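Local atomic coordinates of carbonic anhydrase (Sordaria macrospora, PDB entry 4O1J), a protein that probably catalyses the reversible hydration of carbon dioxide to hydrogencarbonate and a proton, as a zinc-dependent carbonic anhydrase of the beta class. Residues A[26-31]-A[37-42]; A[65-70]-A[201-206]; A[81-86]-A[136-141]; A[93-98]-A[178-183]; A[147-152]-A[159-164]. All coordinates share one frame; numbering follows the deposited sequence.

Contact 1: residues A[26-31]-A[37-42]; sequences NAWAGY and PHFFPK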
# COMPACT_ATOMS: atom_id res chain seq x y z
N ASN A 26 -26.22 -7.48 22.42
CA ASN A 26 -27.64 -7.25 22.64
C ASN A 26 -27.93 -6.82 24.09
O ASN A 26 -28.80 -5.98 24.34
CB ASN A 26 -28.44 -8.51 22.28
CG ASN A 26 -29.94 -8.31 22.41
OD1 ASN A 26 -30.56 -8.78 23.36
ND2 ASN A 26 -30.52 -7.60 21.45
N ALA A 27 -27.16 -7.37 25.03
CA ALA A 27 -27.35 -7.02 26.44
C ALA A 27 -26.90 -5.59 26.71
O ALA A 27 -27.60 -4.81 27.38
CB ALA A 27 -26.59 -7.99 27.33
N TRP A 28 -25.74 -5.24 26.17
CA TRP A 28 -25.18 -3.90 26.30
C TRP A 28 -26.11 -2.87 25.68
O TRP A 28 -26.31 -1.79 26.22
CB TRP A 28 -23.80 -3.81 25.64
CG TRP A 28 -23.28 -2.42 25.55
CD1 TRP A 28 -22.61 -1.73 26.51
CD2 TRP A 28 -23.37 -1.54 24.41
NE1 TRP A 28 -22.29 -0.47 26.06
CE2 TRP A 28 -22.74 -0.33 24.78
CE3 TRP A 28 -23.93 -1.66 23.14
CZ2 TRP A 28 -22.65 0.76 23.90
CZ3 TRP A 28 -23.84 -0.57 22.27
CH2 TRP A 28 -23.20 0.62 22.66
N ALA A 29 -26.68 -3.22 24.53
CA ALA A 29 -27.61 -2.34 23.84
C ALA A 29 -28.90 -2.17 24.65
O ALA A 29 -29.44 -1.07 24.72
CB ALA A 29 -27.92 -2.87 22.45
N GLY A 30 -29.38 -3.25 25.27
CA GLY A 30 -30.58 -3.16 26.09
C GLY A 30 -30.34 -2.24 27.28
O GLY A 30 -31.17 -1.37 27.60
N TYR A 31 -29.18 -2.40 27.92
CA TYR A 31 -28.81 -1.59 29.08
C TYR A 31 -28.60 -0.11 28.74
O TYR A 31 -29.14 0.77 29.42
CB TYR A 31 -27.52 -2.15 29.70
CG TYR A 31 -26.95 -1.29 30.80
CD1 TYR A 31 -27.51 -1.27 32.07
CD2 TYR A 31 -25.85 -0.47 30.55
CE1 TYR A 31 -26.98 -0.47 33.07
CE2 TYR A 31 -25.32 0.34 31.54
CZ TYR A 31 -25.88 0.33 32.80
OH TYR A 31 -25.34 1.14 33.78
N PRO A 37 -32.83 6.52 26.56
CA PRO A 37 -33.64 6.19 25.38
C PRO A 37 -33.28 7.02 24.15
O PRO A 37 -33.73 6.67 23.06
CB PRO A 37 -35.07 6.47 25.84
CG PRO A 37 -34.93 7.44 26.97
CD PRO A 37 -33.67 7.02 27.67
N HIS A 38 -32.50 8.08 24.32
CA HIS A 38 -32.14 8.95 23.19
C HIS A 38 -30.68 8.79 22.78
O HIS A 38 -30.20 9.47 21.88
CB HIS A 38 -32.42 10.42 23.51
CG HIS A 38 -33.87 10.75 23.61
ND1 HIS A 38 -34.48 11.07 24.80
CD2 HIS A 38 -34.84 10.78 22.67
CE1 HIS A 38 -35.76 11.30 24.59
NE2 HIS A 38 -36.01 11.13 23.30
N PHE A 39 -29.98 7.88 23.45
CA PHE A 39 -28.56 7.67 23.21
C PHE A 39 -28.32 7.19 21.77
O PHE A 39 -27.53 7.78 21.02
CB PHE A 39 -28.02 6.66 24.22
CG PHE A 39 -26.65 6.15 23.91
CD1 PHE A 39 -25.54 6.97 24.08
CD2 PHE A 39 -26.46 4.84 23.49
CE1 PHE A 39 -24.26 6.49 23.81
CE2 PHE A 39 -25.20 4.36 23.22
CZ PHE A 39 -24.09 5.19 23.37
N PHE A 40 -29.02 6.12 21.40
CA PHE A 40 -28.86 5.54 20.07
C PHE A 40 -29.44 6.39 18.93
O PHE A 40 -28.81 6.50 17.88
CB PHE A 40 -29.47 4.14 20.05
CG PHE A 40 -28.67 3.12 20.80
CD1 PHE A 40 -27.35 2.88 20.46
CD2 PHE A 40 -29.23 2.41 21.86
CE1 PHE A 40 -26.60 1.95 21.16
CE2 PHE A 40 -28.49 1.47 22.56
CZ PHE A 40 -27.17 1.24 22.21
N PRO A 41 -30.65 6.97 19.10
CA PRO A 41 -31.12 7.81 18.01
C PRO A 41 -30.22 9.01 17.75
O PRO A 41 -30.07 9.44 16.61
CB PRO A 41 -32.50 8.26 18.49
CG PRO A 41 -32.95 7.15 19.35
CD PRO A 41 -31.71 6.77 20.11
N LYS A 42 -29.62 9.54 18.81
CA LYS A 42 -28.72 10.67 18.68
C LYS A 42 -27.39 10.23 18.08
O LYS A 42 -26.76 10.98 17.32
CB LYS A 42 -28.52 11.35 20.05
CG LYS A 42 -27.69 12.61 20.03
CD LYS A 42 -27.57 13.18 21.45
CE LYS A 42 -26.63 14.38 21.51
NZ LYS A 42 -26.48 14.87 22.91

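Contact 2: residues A[65-70]-A[201-206]; sequences TILGMQ and GRIKEL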
# COMPACT_ATOMS: atom_id res chain seq x y z
N THR A 65 -12.41 2.21 25.73
CA THR A 65 -12.52 1.67 27.08
C THR A 65 -11.47 2.27 28.01
O THR A 65 -11.79 2.75 29.10
CB THR A 65 -12.36 0.13 27.10
OG1 THR A 65 -13.41 -0.47 26.34
CG2 THR A 65 -12.46 -0.39 28.53
N ILE A 66 -10.21 2.26 27.57
CA ILE A 66 -9.10 2.68 28.42
C ILE A 66 -9.08 4.19 28.63
O ILE A 66 -8.49 4.67 29.60
CB ILE A 66 -7.75 2.22 27.84
CG1 ILE A 66 -7.49 2.90 26.49
CG2 ILE A 66 -7.71 0.71 27.70
CD1 ILE A 66 -6.17 2.54 25.86
N LEU A 67 -9.75 4.92 27.76
CA LEU A 67 -9.87 6.37 27.93
C LEU A 67 -11.15 6.69 28.69
O LEU A 67 -11.42 7.85 29.00
CB LEU A 67 -9.88 7.08 26.57
CG LEU A 67 -8.59 7.10 25.76
CD1 LEU A 67 -8.83 7.79 24.43
CD2 LEU A 67 -7.47 7.78 26.52
N GLY A 68 -11.93 5.66 28.99
CA GLY A 68 -13.16 5.81 29.74
C GLY A 68 -14.12 6.78 29.08
O GLY A 68 -14.72 7.62 29.75
N MET A 69 -14.24 6.68 27.76
CA MET A 69 -15.14 7.55 27.00
C MET A 69 -16.23 6.73 26.34
O MET A 69 -16.31 5.52 26.53
CB MET A 69 -14.36 8.37 25.97
CG MET A 69 -13.37 9.34 26.59
SD MET A 69 -12.44 10.34 25.41
CE MET A 69 -13.42 11.83 25.36
N GLN A 70 -17.07 7.39 25.55
CA GLN A 70 -18.29 6.77 25.05
C GLN A 70 -18.20 6.61 23.53
O GLN A 70 -17.45 7.33 22.88
CB GLN A 70 -19.49 7.62 25.46
CG GLN A 70 -20.70 6.82 25.88
CD GLN A 70 -20.41 5.97 27.09
OE1 GLN A 70 -20.08 6.49 28.16
NE2 GLN A 70 -20.48 4.65 26.93
N GLY A 201 -2.06 0.24 33.68
CA GLY A 201 -3.25 0.70 32.98
C GLY A 201 -3.29 2.19 32.73
O GLY A 201 -4.34 2.73 32.36
N ARG A 202 -2.16 2.86 32.92
CA ARG A 202 -2.08 4.31 32.78
C ARG A 202 -1.43 4.74 31.46
O ARG A 202 -0.59 4.03 30.90
CB ARG A 202 -1.33 4.92 33.97
CG ARG A 202 -2.23 5.47 35.09
CD ARG A 202 -2.62 4.39 36.10
NE ARG A 202 -3.63 4.84 37.06
CZ ARG A 202 -3.98 4.19 38.17
NH1 ARG A 202 -4.92 4.69 38.96
NH2 ARG A 202 -3.40 3.04 38.49
N ILE A 203 -1.83 5.91 30.98
CA ILE A 203 -1.28 6.49 29.76
C ILE A 203 -0.47 7.73 30.10
O ILE A 203 -0.93 8.59 30.87
CB ILE A 203 -2.39 6.88 28.75
CG1 ILE A 203 -3.05 5.64 28.16
CG2 ILE A 203 -1.82 7.74 27.64
CD1 ILE A 203 -4.41 5.92 27.55
N LYS A 204 0.75 7.80 29.58
CA LYS A 204 1.61 8.95 29.83
C LYS A 204 1.97 9.63 28.52
O LYS A 204 1.90 9.03 27.45
CB LYS A 204 2.88 8.51 30.57
CG LYS A 204 3.68 7.44 29.84
CD LYS A 204 5.03 7.20 30.50
CE LYS A 204 5.70 5.94 29.96
NZ LYS A 204 6.93 5.57 30.71
N GLU A 205 2.34 10.91 28.60
CA GLU A 205 2.83 11.62 27.43
C GLU A 205 4.31 11.35 27.23
O GLU A 205 5.06 11.28 28.19
CB GLU A 205 2.58 13.12 27.56
CG GLU A 205 1.12 13.49 27.71
CD GLU A 205 0.93 14.98 27.88
OE1 GLU A 205 1.53 15.75 27.11
OE2 GLU A 205 0.15 15.38 28.78
N LEU A 206 4.74 11.19 25.98
CA LEU A 206 6.16 10.95 25.71
C LEU A 206 6.93 12.25 25.48
O LEU A 206 8.16 12.24 25.45
CB LEU A 206 6.33 10.02 24.52
CG LEU A 206 5.91 8.58 24.83
CD1 LEU A 206 6.04 7.70 23.61
CD2 LEU A 206 6.73 8.03 25.99

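Contact 3: residues A[81-86]-A[136-141]; sequences ANIVSP and LPLKTV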
# COMPACT_ATOMS: atom_id res chain seq x y z
N ALA A 81 1.42 -2.79 15.71
CA ALA A 81 2.47 -2.00 16.36
C ALA A 81 2.31 -0.50 16.12
O ALA A 81 3.29 0.24 16.20
CB ALA A 81 3.85 -2.46 15.90
N ASN A 82 1.07 -0.07 15.87
CA ASN A 82 0.70 1.34 15.62
C ASN A 82 1.70 2.11 14.76
O ASN A 82 2.15 3.19 15.14
CB ASN A 82 0.48 2.10 16.93
CG ASN A 82 1.62 1.91 17.93
OD1 ASN A 82 1.62 0.96 18.72
ND2 ASN A 82 2.58 2.84 17.92
N ILE A 83 2.02 1.55 13.60
CA ILE A 83 3.03 2.13 12.73
C ILE A 83 2.42 3.12 11.74
O ILE A 83 1.48 2.79 11.03
CB ILE A 83 3.78 1.03 11.97
CG1 ILE A 83 4.69 0.27 12.94
CG2 ILE A 83 4.58 1.63 10.82
CD1 ILE A 83 5.48 -0.86 12.30
N VAL A 84 2.97 4.33 11.72
CA VAL A 84 2.54 5.33 10.75
C VAL A 84 3.58 5.47 9.65
O VAL A 84 4.65 6.06 9.84
CB VAL A 84 2.31 6.70 11.41
CG1 VAL A 84 1.75 7.69 10.39
CG2 VAL A 84 1.38 6.56 12.61
N SER A 85 3.24 4.94 8.48
CA SER A 85 4.14 4.95 7.34
C SER A 85 3.72 6.04 6.36
O SER A 85 2.53 6.23 6.10
CB SER A 85 4.16 3.58 6.67
OG SER A 85 4.97 3.58 5.51
N PRO A 86 4.70 6.78 5.82
CA PRO A 86 4.45 7.90 4.90
C PRO A 86 3.58 7.57 3.69
O PRO A 86 2.66 8.33 3.40
CB PRO A 86 5.87 8.28 4.45
CG PRO A 86 6.71 7.95 5.64
CD PRO A 86 6.13 6.68 6.19
N LEU A 136 9.19 -3.22 8.83
CA LEU A 136 10.47 -2.68 8.39
C LEU A 136 10.82 -1.29 8.97
O LEU A 136 11.97 -1.07 9.35
CB LEU A 136 10.53 -2.62 6.86
CG LEU A 136 11.98 -2.51 6.39
CD1 LEU A 136 12.78 -3.70 6.90
CD2 LEU A 136 12.06 -2.43 4.88
N PRO A 137 9.85 -0.35 9.04
CA PRO A 137 10.22 0.93 9.65
C PRO A 137 10.49 0.86 11.16
O PRO A 137 11.14 1.76 11.70
CB PRO A 137 8.99 1.82 9.37
CG PRO A 137 7.88 0.88 9.11
CD PRO A 137 8.51 -0.29 8.43
N LEU A 138 10.01 -0.19 11.83
CA LEU A 138 10.33 -0.43 13.23
C LEU A 138 11.71 -1.08 13.34
O LEU A 138 12.47 -0.81 14.27
CB LEU A 138 9.27 -1.30 13.90
CG LEU A 138 8.62 -0.78 15.19
CD1 LEU A 138 7.77 -1.86 15.84
CD2 LEU A 138 9.66 -0.27 16.16
N LYS A 139 12.01 -1.95 12.39
CA LYS A 139 13.33 -2.57 12.28
C LYS A 139 14.36 -1.49 11.97
O LYS A 139 15.51 -1.58 12.41
CB LYS A 139 13.32 -3.65 11.19
CG LYS A 139 14.29 -4.81 11.42
CD LYS A 139 13.60 -5.93 12.22
CE LYS A 139 14.39 -7.23 12.22
NZ LYS A 139 15.85 -7.06 12.49
N THR A 140 13.94 -0.46 11.23
CA THR A 140 14.83 0.66 10.93
C THR A 140 15.14 1.46 12.18
O THR A 140 16.27 1.88 12.39
CB THR A 140 14.22 1.59 9.86
OG1 THR A 140 14.11 0.88 8.62
CG2 THR A 140 15.11 2.81 9.65
N VAL A 141 14.14 1.64 13.03
CA VAL A 141 14.34 2.30 14.32
C VAL A 141 15.26 1.45 15.20
O VAL A 141 16.06 1.98 15.98
CB VAL A 141 12.99 2.56 15.03
CG1 VAL A 141 13.21 3.07 16.44
CG2 VAL A 141 12.19 3.57 14.23

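Contact 4: residues A[93-98]-A[178-183]; sequences AVIEYA and PTIREA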
# COMPACT_ATOMS: atom_id res chain seq x y z
N ALA A 93 -5.75 7.52 4.61
CA ALA A 93 -7.17 7.73 4.39
C ALA A 93 -7.89 8.09 5.69
O ALA A 93 -8.72 9.01 5.72
CB ALA A 93 -7.80 6.49 3.77
N VAL A 94 -7.54 7.39 6.77
CA VAL A 94 -8.17 7.65 8.07
C VAL A 94 -7.79 9.04 8.55
O VAL A 94 -8.63 9.79 9.04
CB VAL A 94 -7.76 6.61 9.14
CG1 VAL A 94 -8.37 6.96 10.47
CG2 VAL A 94 -8.18 5.20 8.72
N ILE A 95 -6.51 9.38 8.40
CA ILE A 95 -6.03 10.70 8.78
C ILE A 95 -6.71 11.80 7.96
O ILE A 95 -7.15 12.80 8.52
CB ILE A 95 -4.52 10.82 8.60
CG1 ILE A 95 -3.79 9.84 9.52
CG2 ILE A 95 -4.06 12.25 8.88
CD1 ILE A 95 -2.30 9.80 9.29
N GLU A 96 -6.81 11.60 6.65
CA GLU A 96 -7.45 12.61 5.81
C GLU A 96 -8.91 12.82 6.18
O GLU A 96 -9.37 13.95 6.28
CB GLU A 96 -7.38 12.25 4.33
CG GLU A 96 -6.38 13.08 3.54
CD GLU A 96 -6.16 12.55 2.14
OE1 GLU A 96 -5.01 12.59 1.65
OE2 GLU A 96 -7.15 12.13 1.51
N TYR A 97 -9.63 11.72 6.41
CA TYR A 97 -11.04 11.82 6.74
C TYR A 97 -11.24 12.47 8.11
O TYR A 97 -12.14 13.28 8.30
CB TYR A 97 -11.71 10.45 6.71
CG TYR A 97 -13.21 10.53 6.60
CD1 TYR A 97 -13.83 10.62 5.36
CD2 TYR A 97 -14.02 10.53 7.74
CE1 TYR A 97 -15.21 10.70 5.25
CE2 TYR A 97 -15.41 10.61 7.64
CZ TYR A 97 -15.99 10.70 6.39
OH TYR A 97 -17.36 10.78 6.26
N ALA A 98 -10.36 12.11 9.05
CA ALA A 98 -10.46 12.62 10.41
C ALA A 98 -10.14 14.11 10.49
O ALA A 98 -10.82 14.86 11.19
CB ALA A 98 -9.53 11.84 11.33
N PRO A 178 0.98 16.44 5.08
CA PRO A 178 0.51 17.75 4.60
C PRO A 178 -0.83 18.20 5.20
O PRO A 178 -0.99 19.38 5.53
CB PRO A 178 0.35 17.54 3.09
CG PRO A 178 1.07 16.28 2.78
CD PRO A 178 1.00 15.44 4.01
N THR A 179 -1.78 17.28 5.35
CA THR A 179 -3.09 17.62 5.88
C THR A 179 -2.99 18.02 7.34
O THR A 179 -3.64 18.98 7.80
CB THR A 179 -4.07 16.44 5.76
OG1 THR A 179 -4.06 15.95 4.41
CG2 THR A 179 -5.47 16.88 6.14
N ILE A 180 -2.14 17.31 8.05
CA ILE A 180 -1.93 17.53 9.47
C ILE A 180 -1.23 18.86 9.64
O ILE A 180 -1.60 19.66 10.49
CB ILE A 180 -1.12 16.39 10.12
CG1 ILE A 180 -2.00 15.14 10.24
CG2 ILE A 180 -0.60 16.80 11.48
CD1 ILE A 180 -1.27 13.92 10.75
N ARG A 181 -0.24 19.10 8.78
CA ARG A 181 0.59 20.29 8.85
C ARG A 181 -0.21 21.56 8.54
O ARG A 181 -0.07 22.59 9.22
CB ARG A 181 1.75 20.12 7.87
CG ARG A 181 2.80 21.20 7.87
CD ARG A 181 3.89 20.86 6.87
NE ARG A 181 4.88 19.91 7.39
CZ ARG A 181 6.12 20.25 7.75
NH1 ARG A 181 6.52 21.51 7.63
NH2 ARG A 181 6.96 19.34 8.21
N GLU A 182 -1.09 21.47 7.54
CA GLU A 182 -1.97 22.58 7.22
C GLU A 182 -2.93 22.84 8.36
O GLU A 182 -3.07 23.98 8.81
CB GLU A 182 -2.74 22.30 5.93
CG GLU A 182 -1.88 22.32 4.68
CD GLU A 182 -2.66 21.91 3.45
OE1 GLU A 182 -2.03 21.78 2.37
OE2 GLU A 182 -3.89 21.74 3.56
N ALA A 183 -3.54 21.77 8.88
CA ALA A 183 -4.53 21.90 9.94
C ALA A 183 -3.90 22.48 11.20
O ALA A 183 -4.56 23.17 11.98
CB ALA A 183 -5.18 20.57 10.22

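Contact 5: residues A[147-152]-A[159-164]; sequences EELDAI and VIRIAQ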
# COMPACT_ATOMS: atom_id res chain seq x y z
N GLU A 147 22.66 0.62 19.78
CA GLU A 147 23.49 0.78 20.97
C GLU A 147 22.66 0.91 22.24
O GLU A 147 22.92 0.23 23.23
CB GLU A 147 24.40 2.00 20.84
CG GLU A 147 25.47 1.88 19.78
CD GLU A 147 26.44 3.05 19.80
OE1 GLU A 147 27.06 3.29 20.87
OE2 GLU A 147 26.59 3.72 18.76
N GLU A 148 21.66 1.79 22.20
CA GLU A 148 20.81 2.04 23.36
C GLU A 148 19.96 0.82 23.68
O GLU A 148 19.82 0.43 24.84
CB GLU A 148 19.90 3.24 23.13
CG GLU A 148 18.78 3.33 24.17
CD GLU A 148 17.84 4.49 23.91
OE1 GLU A 148 17.01 4.78 24.81
OE2 GLU A 148 17.94 5.11 22.83
N LEU A 149 19.39 0.22 22.64
CA LEU A 149 18.51 -0.91 22.83
C LEU A 149 19.25 -2.13 23.37
O LEU A 149 18.76 -2.81 24.26
CB LEU A 149 17.80 -1.25 21.52
CG LEU A 149 16.79 -0.22 20.99
CD1 LEU A 149 16.25 -0.66 19.65
CD2 LEU A 149 15.65 -0.00 21.98
N ASP A 150 20.44 -2.39 22.83
CA ASP A 150 21.20 -3.56 23.25
C ASP A 150 21.73 -3.45 24.69
O ASP A 150 21.93 -4.46 25.37
CB ASP A 150 22.37 -3.81 22.29
CG ASP A 150 21.90 -4.28 20.92
OD1 ASP A 150 22.71 -4.25 19.97
OD2 ASP A 150 20.72 -4.67 20.78
N ALA A 151 21.94 -2.22 25.16
CA ALA A 151 22.51 -2.01 26.49
C ALA A 151 21.49 -2.28 27.60
O ALA A 151 21.85 -2.44 28.76
CB ALA A 151 23.06 -0.61 26.61
N ILE A 152 20.22 -2.37 27.22
CA ILE A 152 19.17 -2.60 28.19
C ILE A 152 19.16 -4.08 28.57
O ILE A 152 18.94 -4.94 27.73
CB ILE A 152 17.79 -2.19 27.64
CG1 ILE A 152 17.78 -0.71 27.24
CG2 ILE A 152 16.69 -2.49 28.65
CD1 ILE A 152 16.59 -0.34 26.37
N VAL A 159 11.78 -3.90 24.96
CA VAL A 159 10.59 -3.89 24.12
C VAL A 159 9.81 -2.59 24.31
O VAL A 159 9.37 -1.97 23.33
CB VAL A 159 9.70 -5.10 24.42
CG1 VAL A 159 8.35 -4.97 23.72
CG2 VAL A 159 10.41 -6.38 24.01
N ILE A 160 9.69 -2.16 25.57
CA ILE A 160 9.04 -0.90 25.88
C ILE A 160 9.78 0.25 25.20
O ILE A 160 9.16 1.13 24.57
CB ILE A 160 8.97 -0.65 27.42
CG1 ILE A 160 7.96 -1.58 28.08
CG2 ILE A 160 8.59 0.79 27.72
CD1 ILE A 160 7.96 -1.50 29.59
N ARG A 161 11.10 0.23 25.29
CA ARG A 161 11.90 1.32 24.72
C ARG A 161 11.74 1.40 23.21
O ARG A 161 11.48 2.49 22.66
CB ARG A 161 13.37 1.16 25.09
CG ARG A 161 14.20 2.34 24.67
CD ARG A 161 13.61 3.61 25.26
NE ARG A 161 14.24 4.81 24.73
CZ ARG A 161 13.67 6.01 24.72
NH1 ARG A 161 12.44 6.17 25.21
NH2 ARG A 161 14.32 7.05 24.21
N ILE A 162 11.87 0.27 22.52
CA ILE A 162 11.74 0.29 21.07
C ILE A 162 10.31 0.71 20.68
O ILE A 162 10.13 1.40 19.68
CB ILE A 162 12.12 -1.08 20.43
CG1 ILE A 162 12.17 -0.98 18.90
CG2 ILE A 162 11.13 -2.15 20.78
CD1 ILE A 162 13.12 0.04 18.38
N ALA A 163 9.32 0.38 21.52
CA ALA A 163 7.95 0.80 21.23
C ALA A 163 7.77 2.33 21.37
O ALA A 163 7.05 2.96 20.57
CB ALA A 163 6.98 0.08 22.14
N GLN A 164 8.47 2.91 22.34
CA GLN A 164 8.44 4.36 22.54
C GLN A 164 9.16 5.12 21.42
O GLN A 164 8.71 6.19 20.98
CB GLN A 164 9.06 4.73 23.88
CG GLN A 164 8.38 4.10 25.08
CD GLN A 164 9.08 4.41 26.37
OE1 GLN A 164 10.30 4.60 26.39
NE2 GLN A 164 8.32 4.48 27.45

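Contact 1: residues A[26-31]-A[37-42]
Trp28 and Phe40 reach each other through different first torsions: the indole of Trp28 has CG anti to the backbone N (chi1 171°), while the phenyl of Phe40 has CG anti to the carbonyl carbon (chi1 -72°). The result is an offset edge-to-face pair, the rim of Phe40 turned to the face of the six-membered ring of Trp28, with planes at 78° and centroids 5.7 Å apart. Phe40 CZ comes 3.8 Å from Trp28 CZ3. The same rim meets the backbone of helix 16-35, where Phe40 CE2 lies 3.5 Å from Ala29 O, near the plane of the phenyl ring. Alanine suits position 29 because its lone methyl lets a ring come close to the main chain. Phe39 completes the cluster, its CD2 standing over the centre of the Phe40 ring and its CE2 4.3 Å from Trp28 CH2. Helix 16-35 is thereby joined to the short helix 39-43, and Thr65 of the second subunit packs on Trp28 and Arg202 of that subunit on Ala29. No hydrogen bond crosses between the segments. Cohesion between them therefore probably rests mainly on dispersion, with a modest electrostatic part from the phenyl edge turned toward the indole.

Contact 2: residues A[65-70]-A[201-206]
Apolar contact between Ile203 and the pair Ile66 and Leu67 is all that joins the segments directly. Ile203 CD1 is the shared point: Leu67 CD2 approaches it to 3.7 Å and Ile66 CD1 to 4.2 Å, each side chain crossing that of Ile203 at about a right angle. Ile66 carries CG1 between its backbone N and carbonyl carbon (chi1 63°), with the chain extended beyond it to the CD1 that meets the strand residue. Branched aliphatic residues suit a place where methyl ends alone must fill the seam, and Trp53 of strand 51-56 packs against both Ile66 and Leu67.

Backbone hydrogen bonding shapes each partner separately. Helix 63-66 ends in a Schellman motif, in which Gly68 takes a positive phi of 57°, readily adopted without a side chain, and Gly68 N bonds to Thr65 O at 2.9 Å. Strand 202-206 pairs antiparallel with strand 190-197, as in the backbone bonding of Lys204 with Phe195. Asn25 of the second subunit packs on Ile203. The contact packs the helix end against the sheet near the metal site, the Ile66 side chain being about 11 Å from the zinc ion. With no polar bond between the segments, they meet by dispersion and the exclusion of water, while hydrogen bonds to strand 190-197 place strand 202-206.

Contact 3: residues A[81-86]-A[136-141]
The irregular chain of residues 81-86 runs past the first turn of helix 136-144, nearest where the CA atoms of Ile83 and Leu138 stand 7.8 Å apart. It belongs to a beta-alpha-beta crossover of the alpha/beta fold, leading from strand 74-79 into helix 89-100, which returns to the parallel strand 106-112. Ala81 and Asn82 both have positive phi (65° at Ala81), and this part of the chain lies beside the metal site: the Ala81 side chain is about 5 Å from the zinc ion bound by Cys56, His112 and Cys115. A small methyl fits there, and Ala81 CB rests 4.0 Å from Leu138 CD1.

Ile83 does most of the packing, using two branches. Its CG1 lies anti to the carbonyl carbon (chi1 -71°) and carries CD1 to Leu138 CB, 4.1 Å away, while CG2 meets Pro137 CG at 3.8 Å. A beta-branched residue can thus touch two successive helix residues, and proline suits the first turn of a helix, where its missing N-H costs no bond. Thr87 of the third subunit packs on Pro137 and hydrogen-bonds through OG1 to Ser85 OG, tying the loop to the tetramer. Within the helix, Leu136 O is gripped from opposite faces of its carbonyl plane, by Thr140 N at 2.8 Å and by Thr140 OG1 at 3.0 Å, the hydroxyl lying 37° out of that plane.

Contact 4: residues A[93-98]-A[178-183]
Glu96, which touches Thr179 across the contact, directs its carboxylate to another chain: OE2 accepts a hydrogen bond from Val130 N of the second subunit. Its meeting with Thr179 is made by the aliphatic part, Glu96 CG lying 3.8 Å from Thr179 OG1 with the two side chains crossing at about a right angle. Beyond CG the glutamate is extended (chi2 170°), carrying the buried acid group past the threonine. Here the helices come close, the CA atoms of Glu96 and Thr179 being 6.6 Å apart, and a compact, beta-branched threonine suits so narrow a gap. Its OG1 has a weak hydrogen bond from Arg126 NH1 of the third subunit, and NH2 of that arginine forms a salt bridge with Glu182 OE1.

Beside this pair lies an apolar one. Ile95 CG2, anti to its own backbone N, sits 3.8 Å from Ile180 CD1 and equally near Ile180 CG1, so one methyl beds against the end of the other chain. Leu174 of helix 155-176 packs on both isoleucines. The contact joins helix 89-100 to helix 178-187, the latter beginning where Asn177 OD1 accepts from Ile180 N. No polar bond links the two helices here. Van der Waals packing holds them, whereas Glu96, Thr179 and Glu182 turn polar atoms to neighbouring subunits, so this buried seam lies between two interfaces of the tetramer.

Contact 5: residues A[147-152]-A[159-164]
Arg161 and Glu148 form a salt bridge between the two helices, with Arg161 NE donating to Glu148 OE1 at 2.8 Å. The bond is bent (142° at the hydrogen), and the donor reaches OE1 from above the carboxylate plane, while the oxygen is itself tilted from the guanidinium plane. A second bond steadies the arginine from within its own helix: Arg161 NH1 gives a hydrogen to Gln164 OE1, 2.9 Å away and in the guanidinium plane. With NE and NH1 both engaged, rotation of the guanidinium is restricted. The arginine chain is bent at chi2 (56°), whereas the glutamate is extended beyond CG, and the two cross at about a right angle. Two long, flexible residues of opposite charge suit this more open side of the helix pair.

Below the charges, the stem of Arg161 serves as an apolar surface. Ile152 CD1 lies 3.8 Å from Arg161 CB, and Leu149 CD2 lies at the same distance from Arg161 CG. Deeper still, Leu149 CD1 meets Ile162 CD1, two buried aliphatic residues closing the core side of the interface.

Helices 146-151 and 155-176 form an antiparallel helical hairpin, the axes of the short segments 147-151 and 159-164 lying at 157° and 9.9 Å apart at their closest. Leu122 of helix 116-122 packs on both Leu149 and Ile162, and Leu138 and Val141 of helix 136-144 also reach Ile162. On another side of helix 155-176, Ile160, Ala163 and Gln164 rest against Phe195 of strand 190-197.

How the contacts relate
Contact 3 lies closest to the metal, and contact 5 continues its packing away from the site: Val141 CG1 touches Ile162 CD1 at 3.6 Å, and the Ile162 side chain is about 10 Å from the zinc ion. Contact 2 comes nearest the site through helix 63-66, the Ile66 side chain being about 11 Å from the zinc ion, and meets contact 5 where Leu206 CD1 lies 4.0 Å from Gln164 O. Contact 1 stands apart, its centre 45 Å from that of contact 5, yet Phe39 packs on Gln70 of contact 2. Contacts 1, 2 and 4 touch the second subunit, and contacts 3 and 4 the third, so contact 4 faces both.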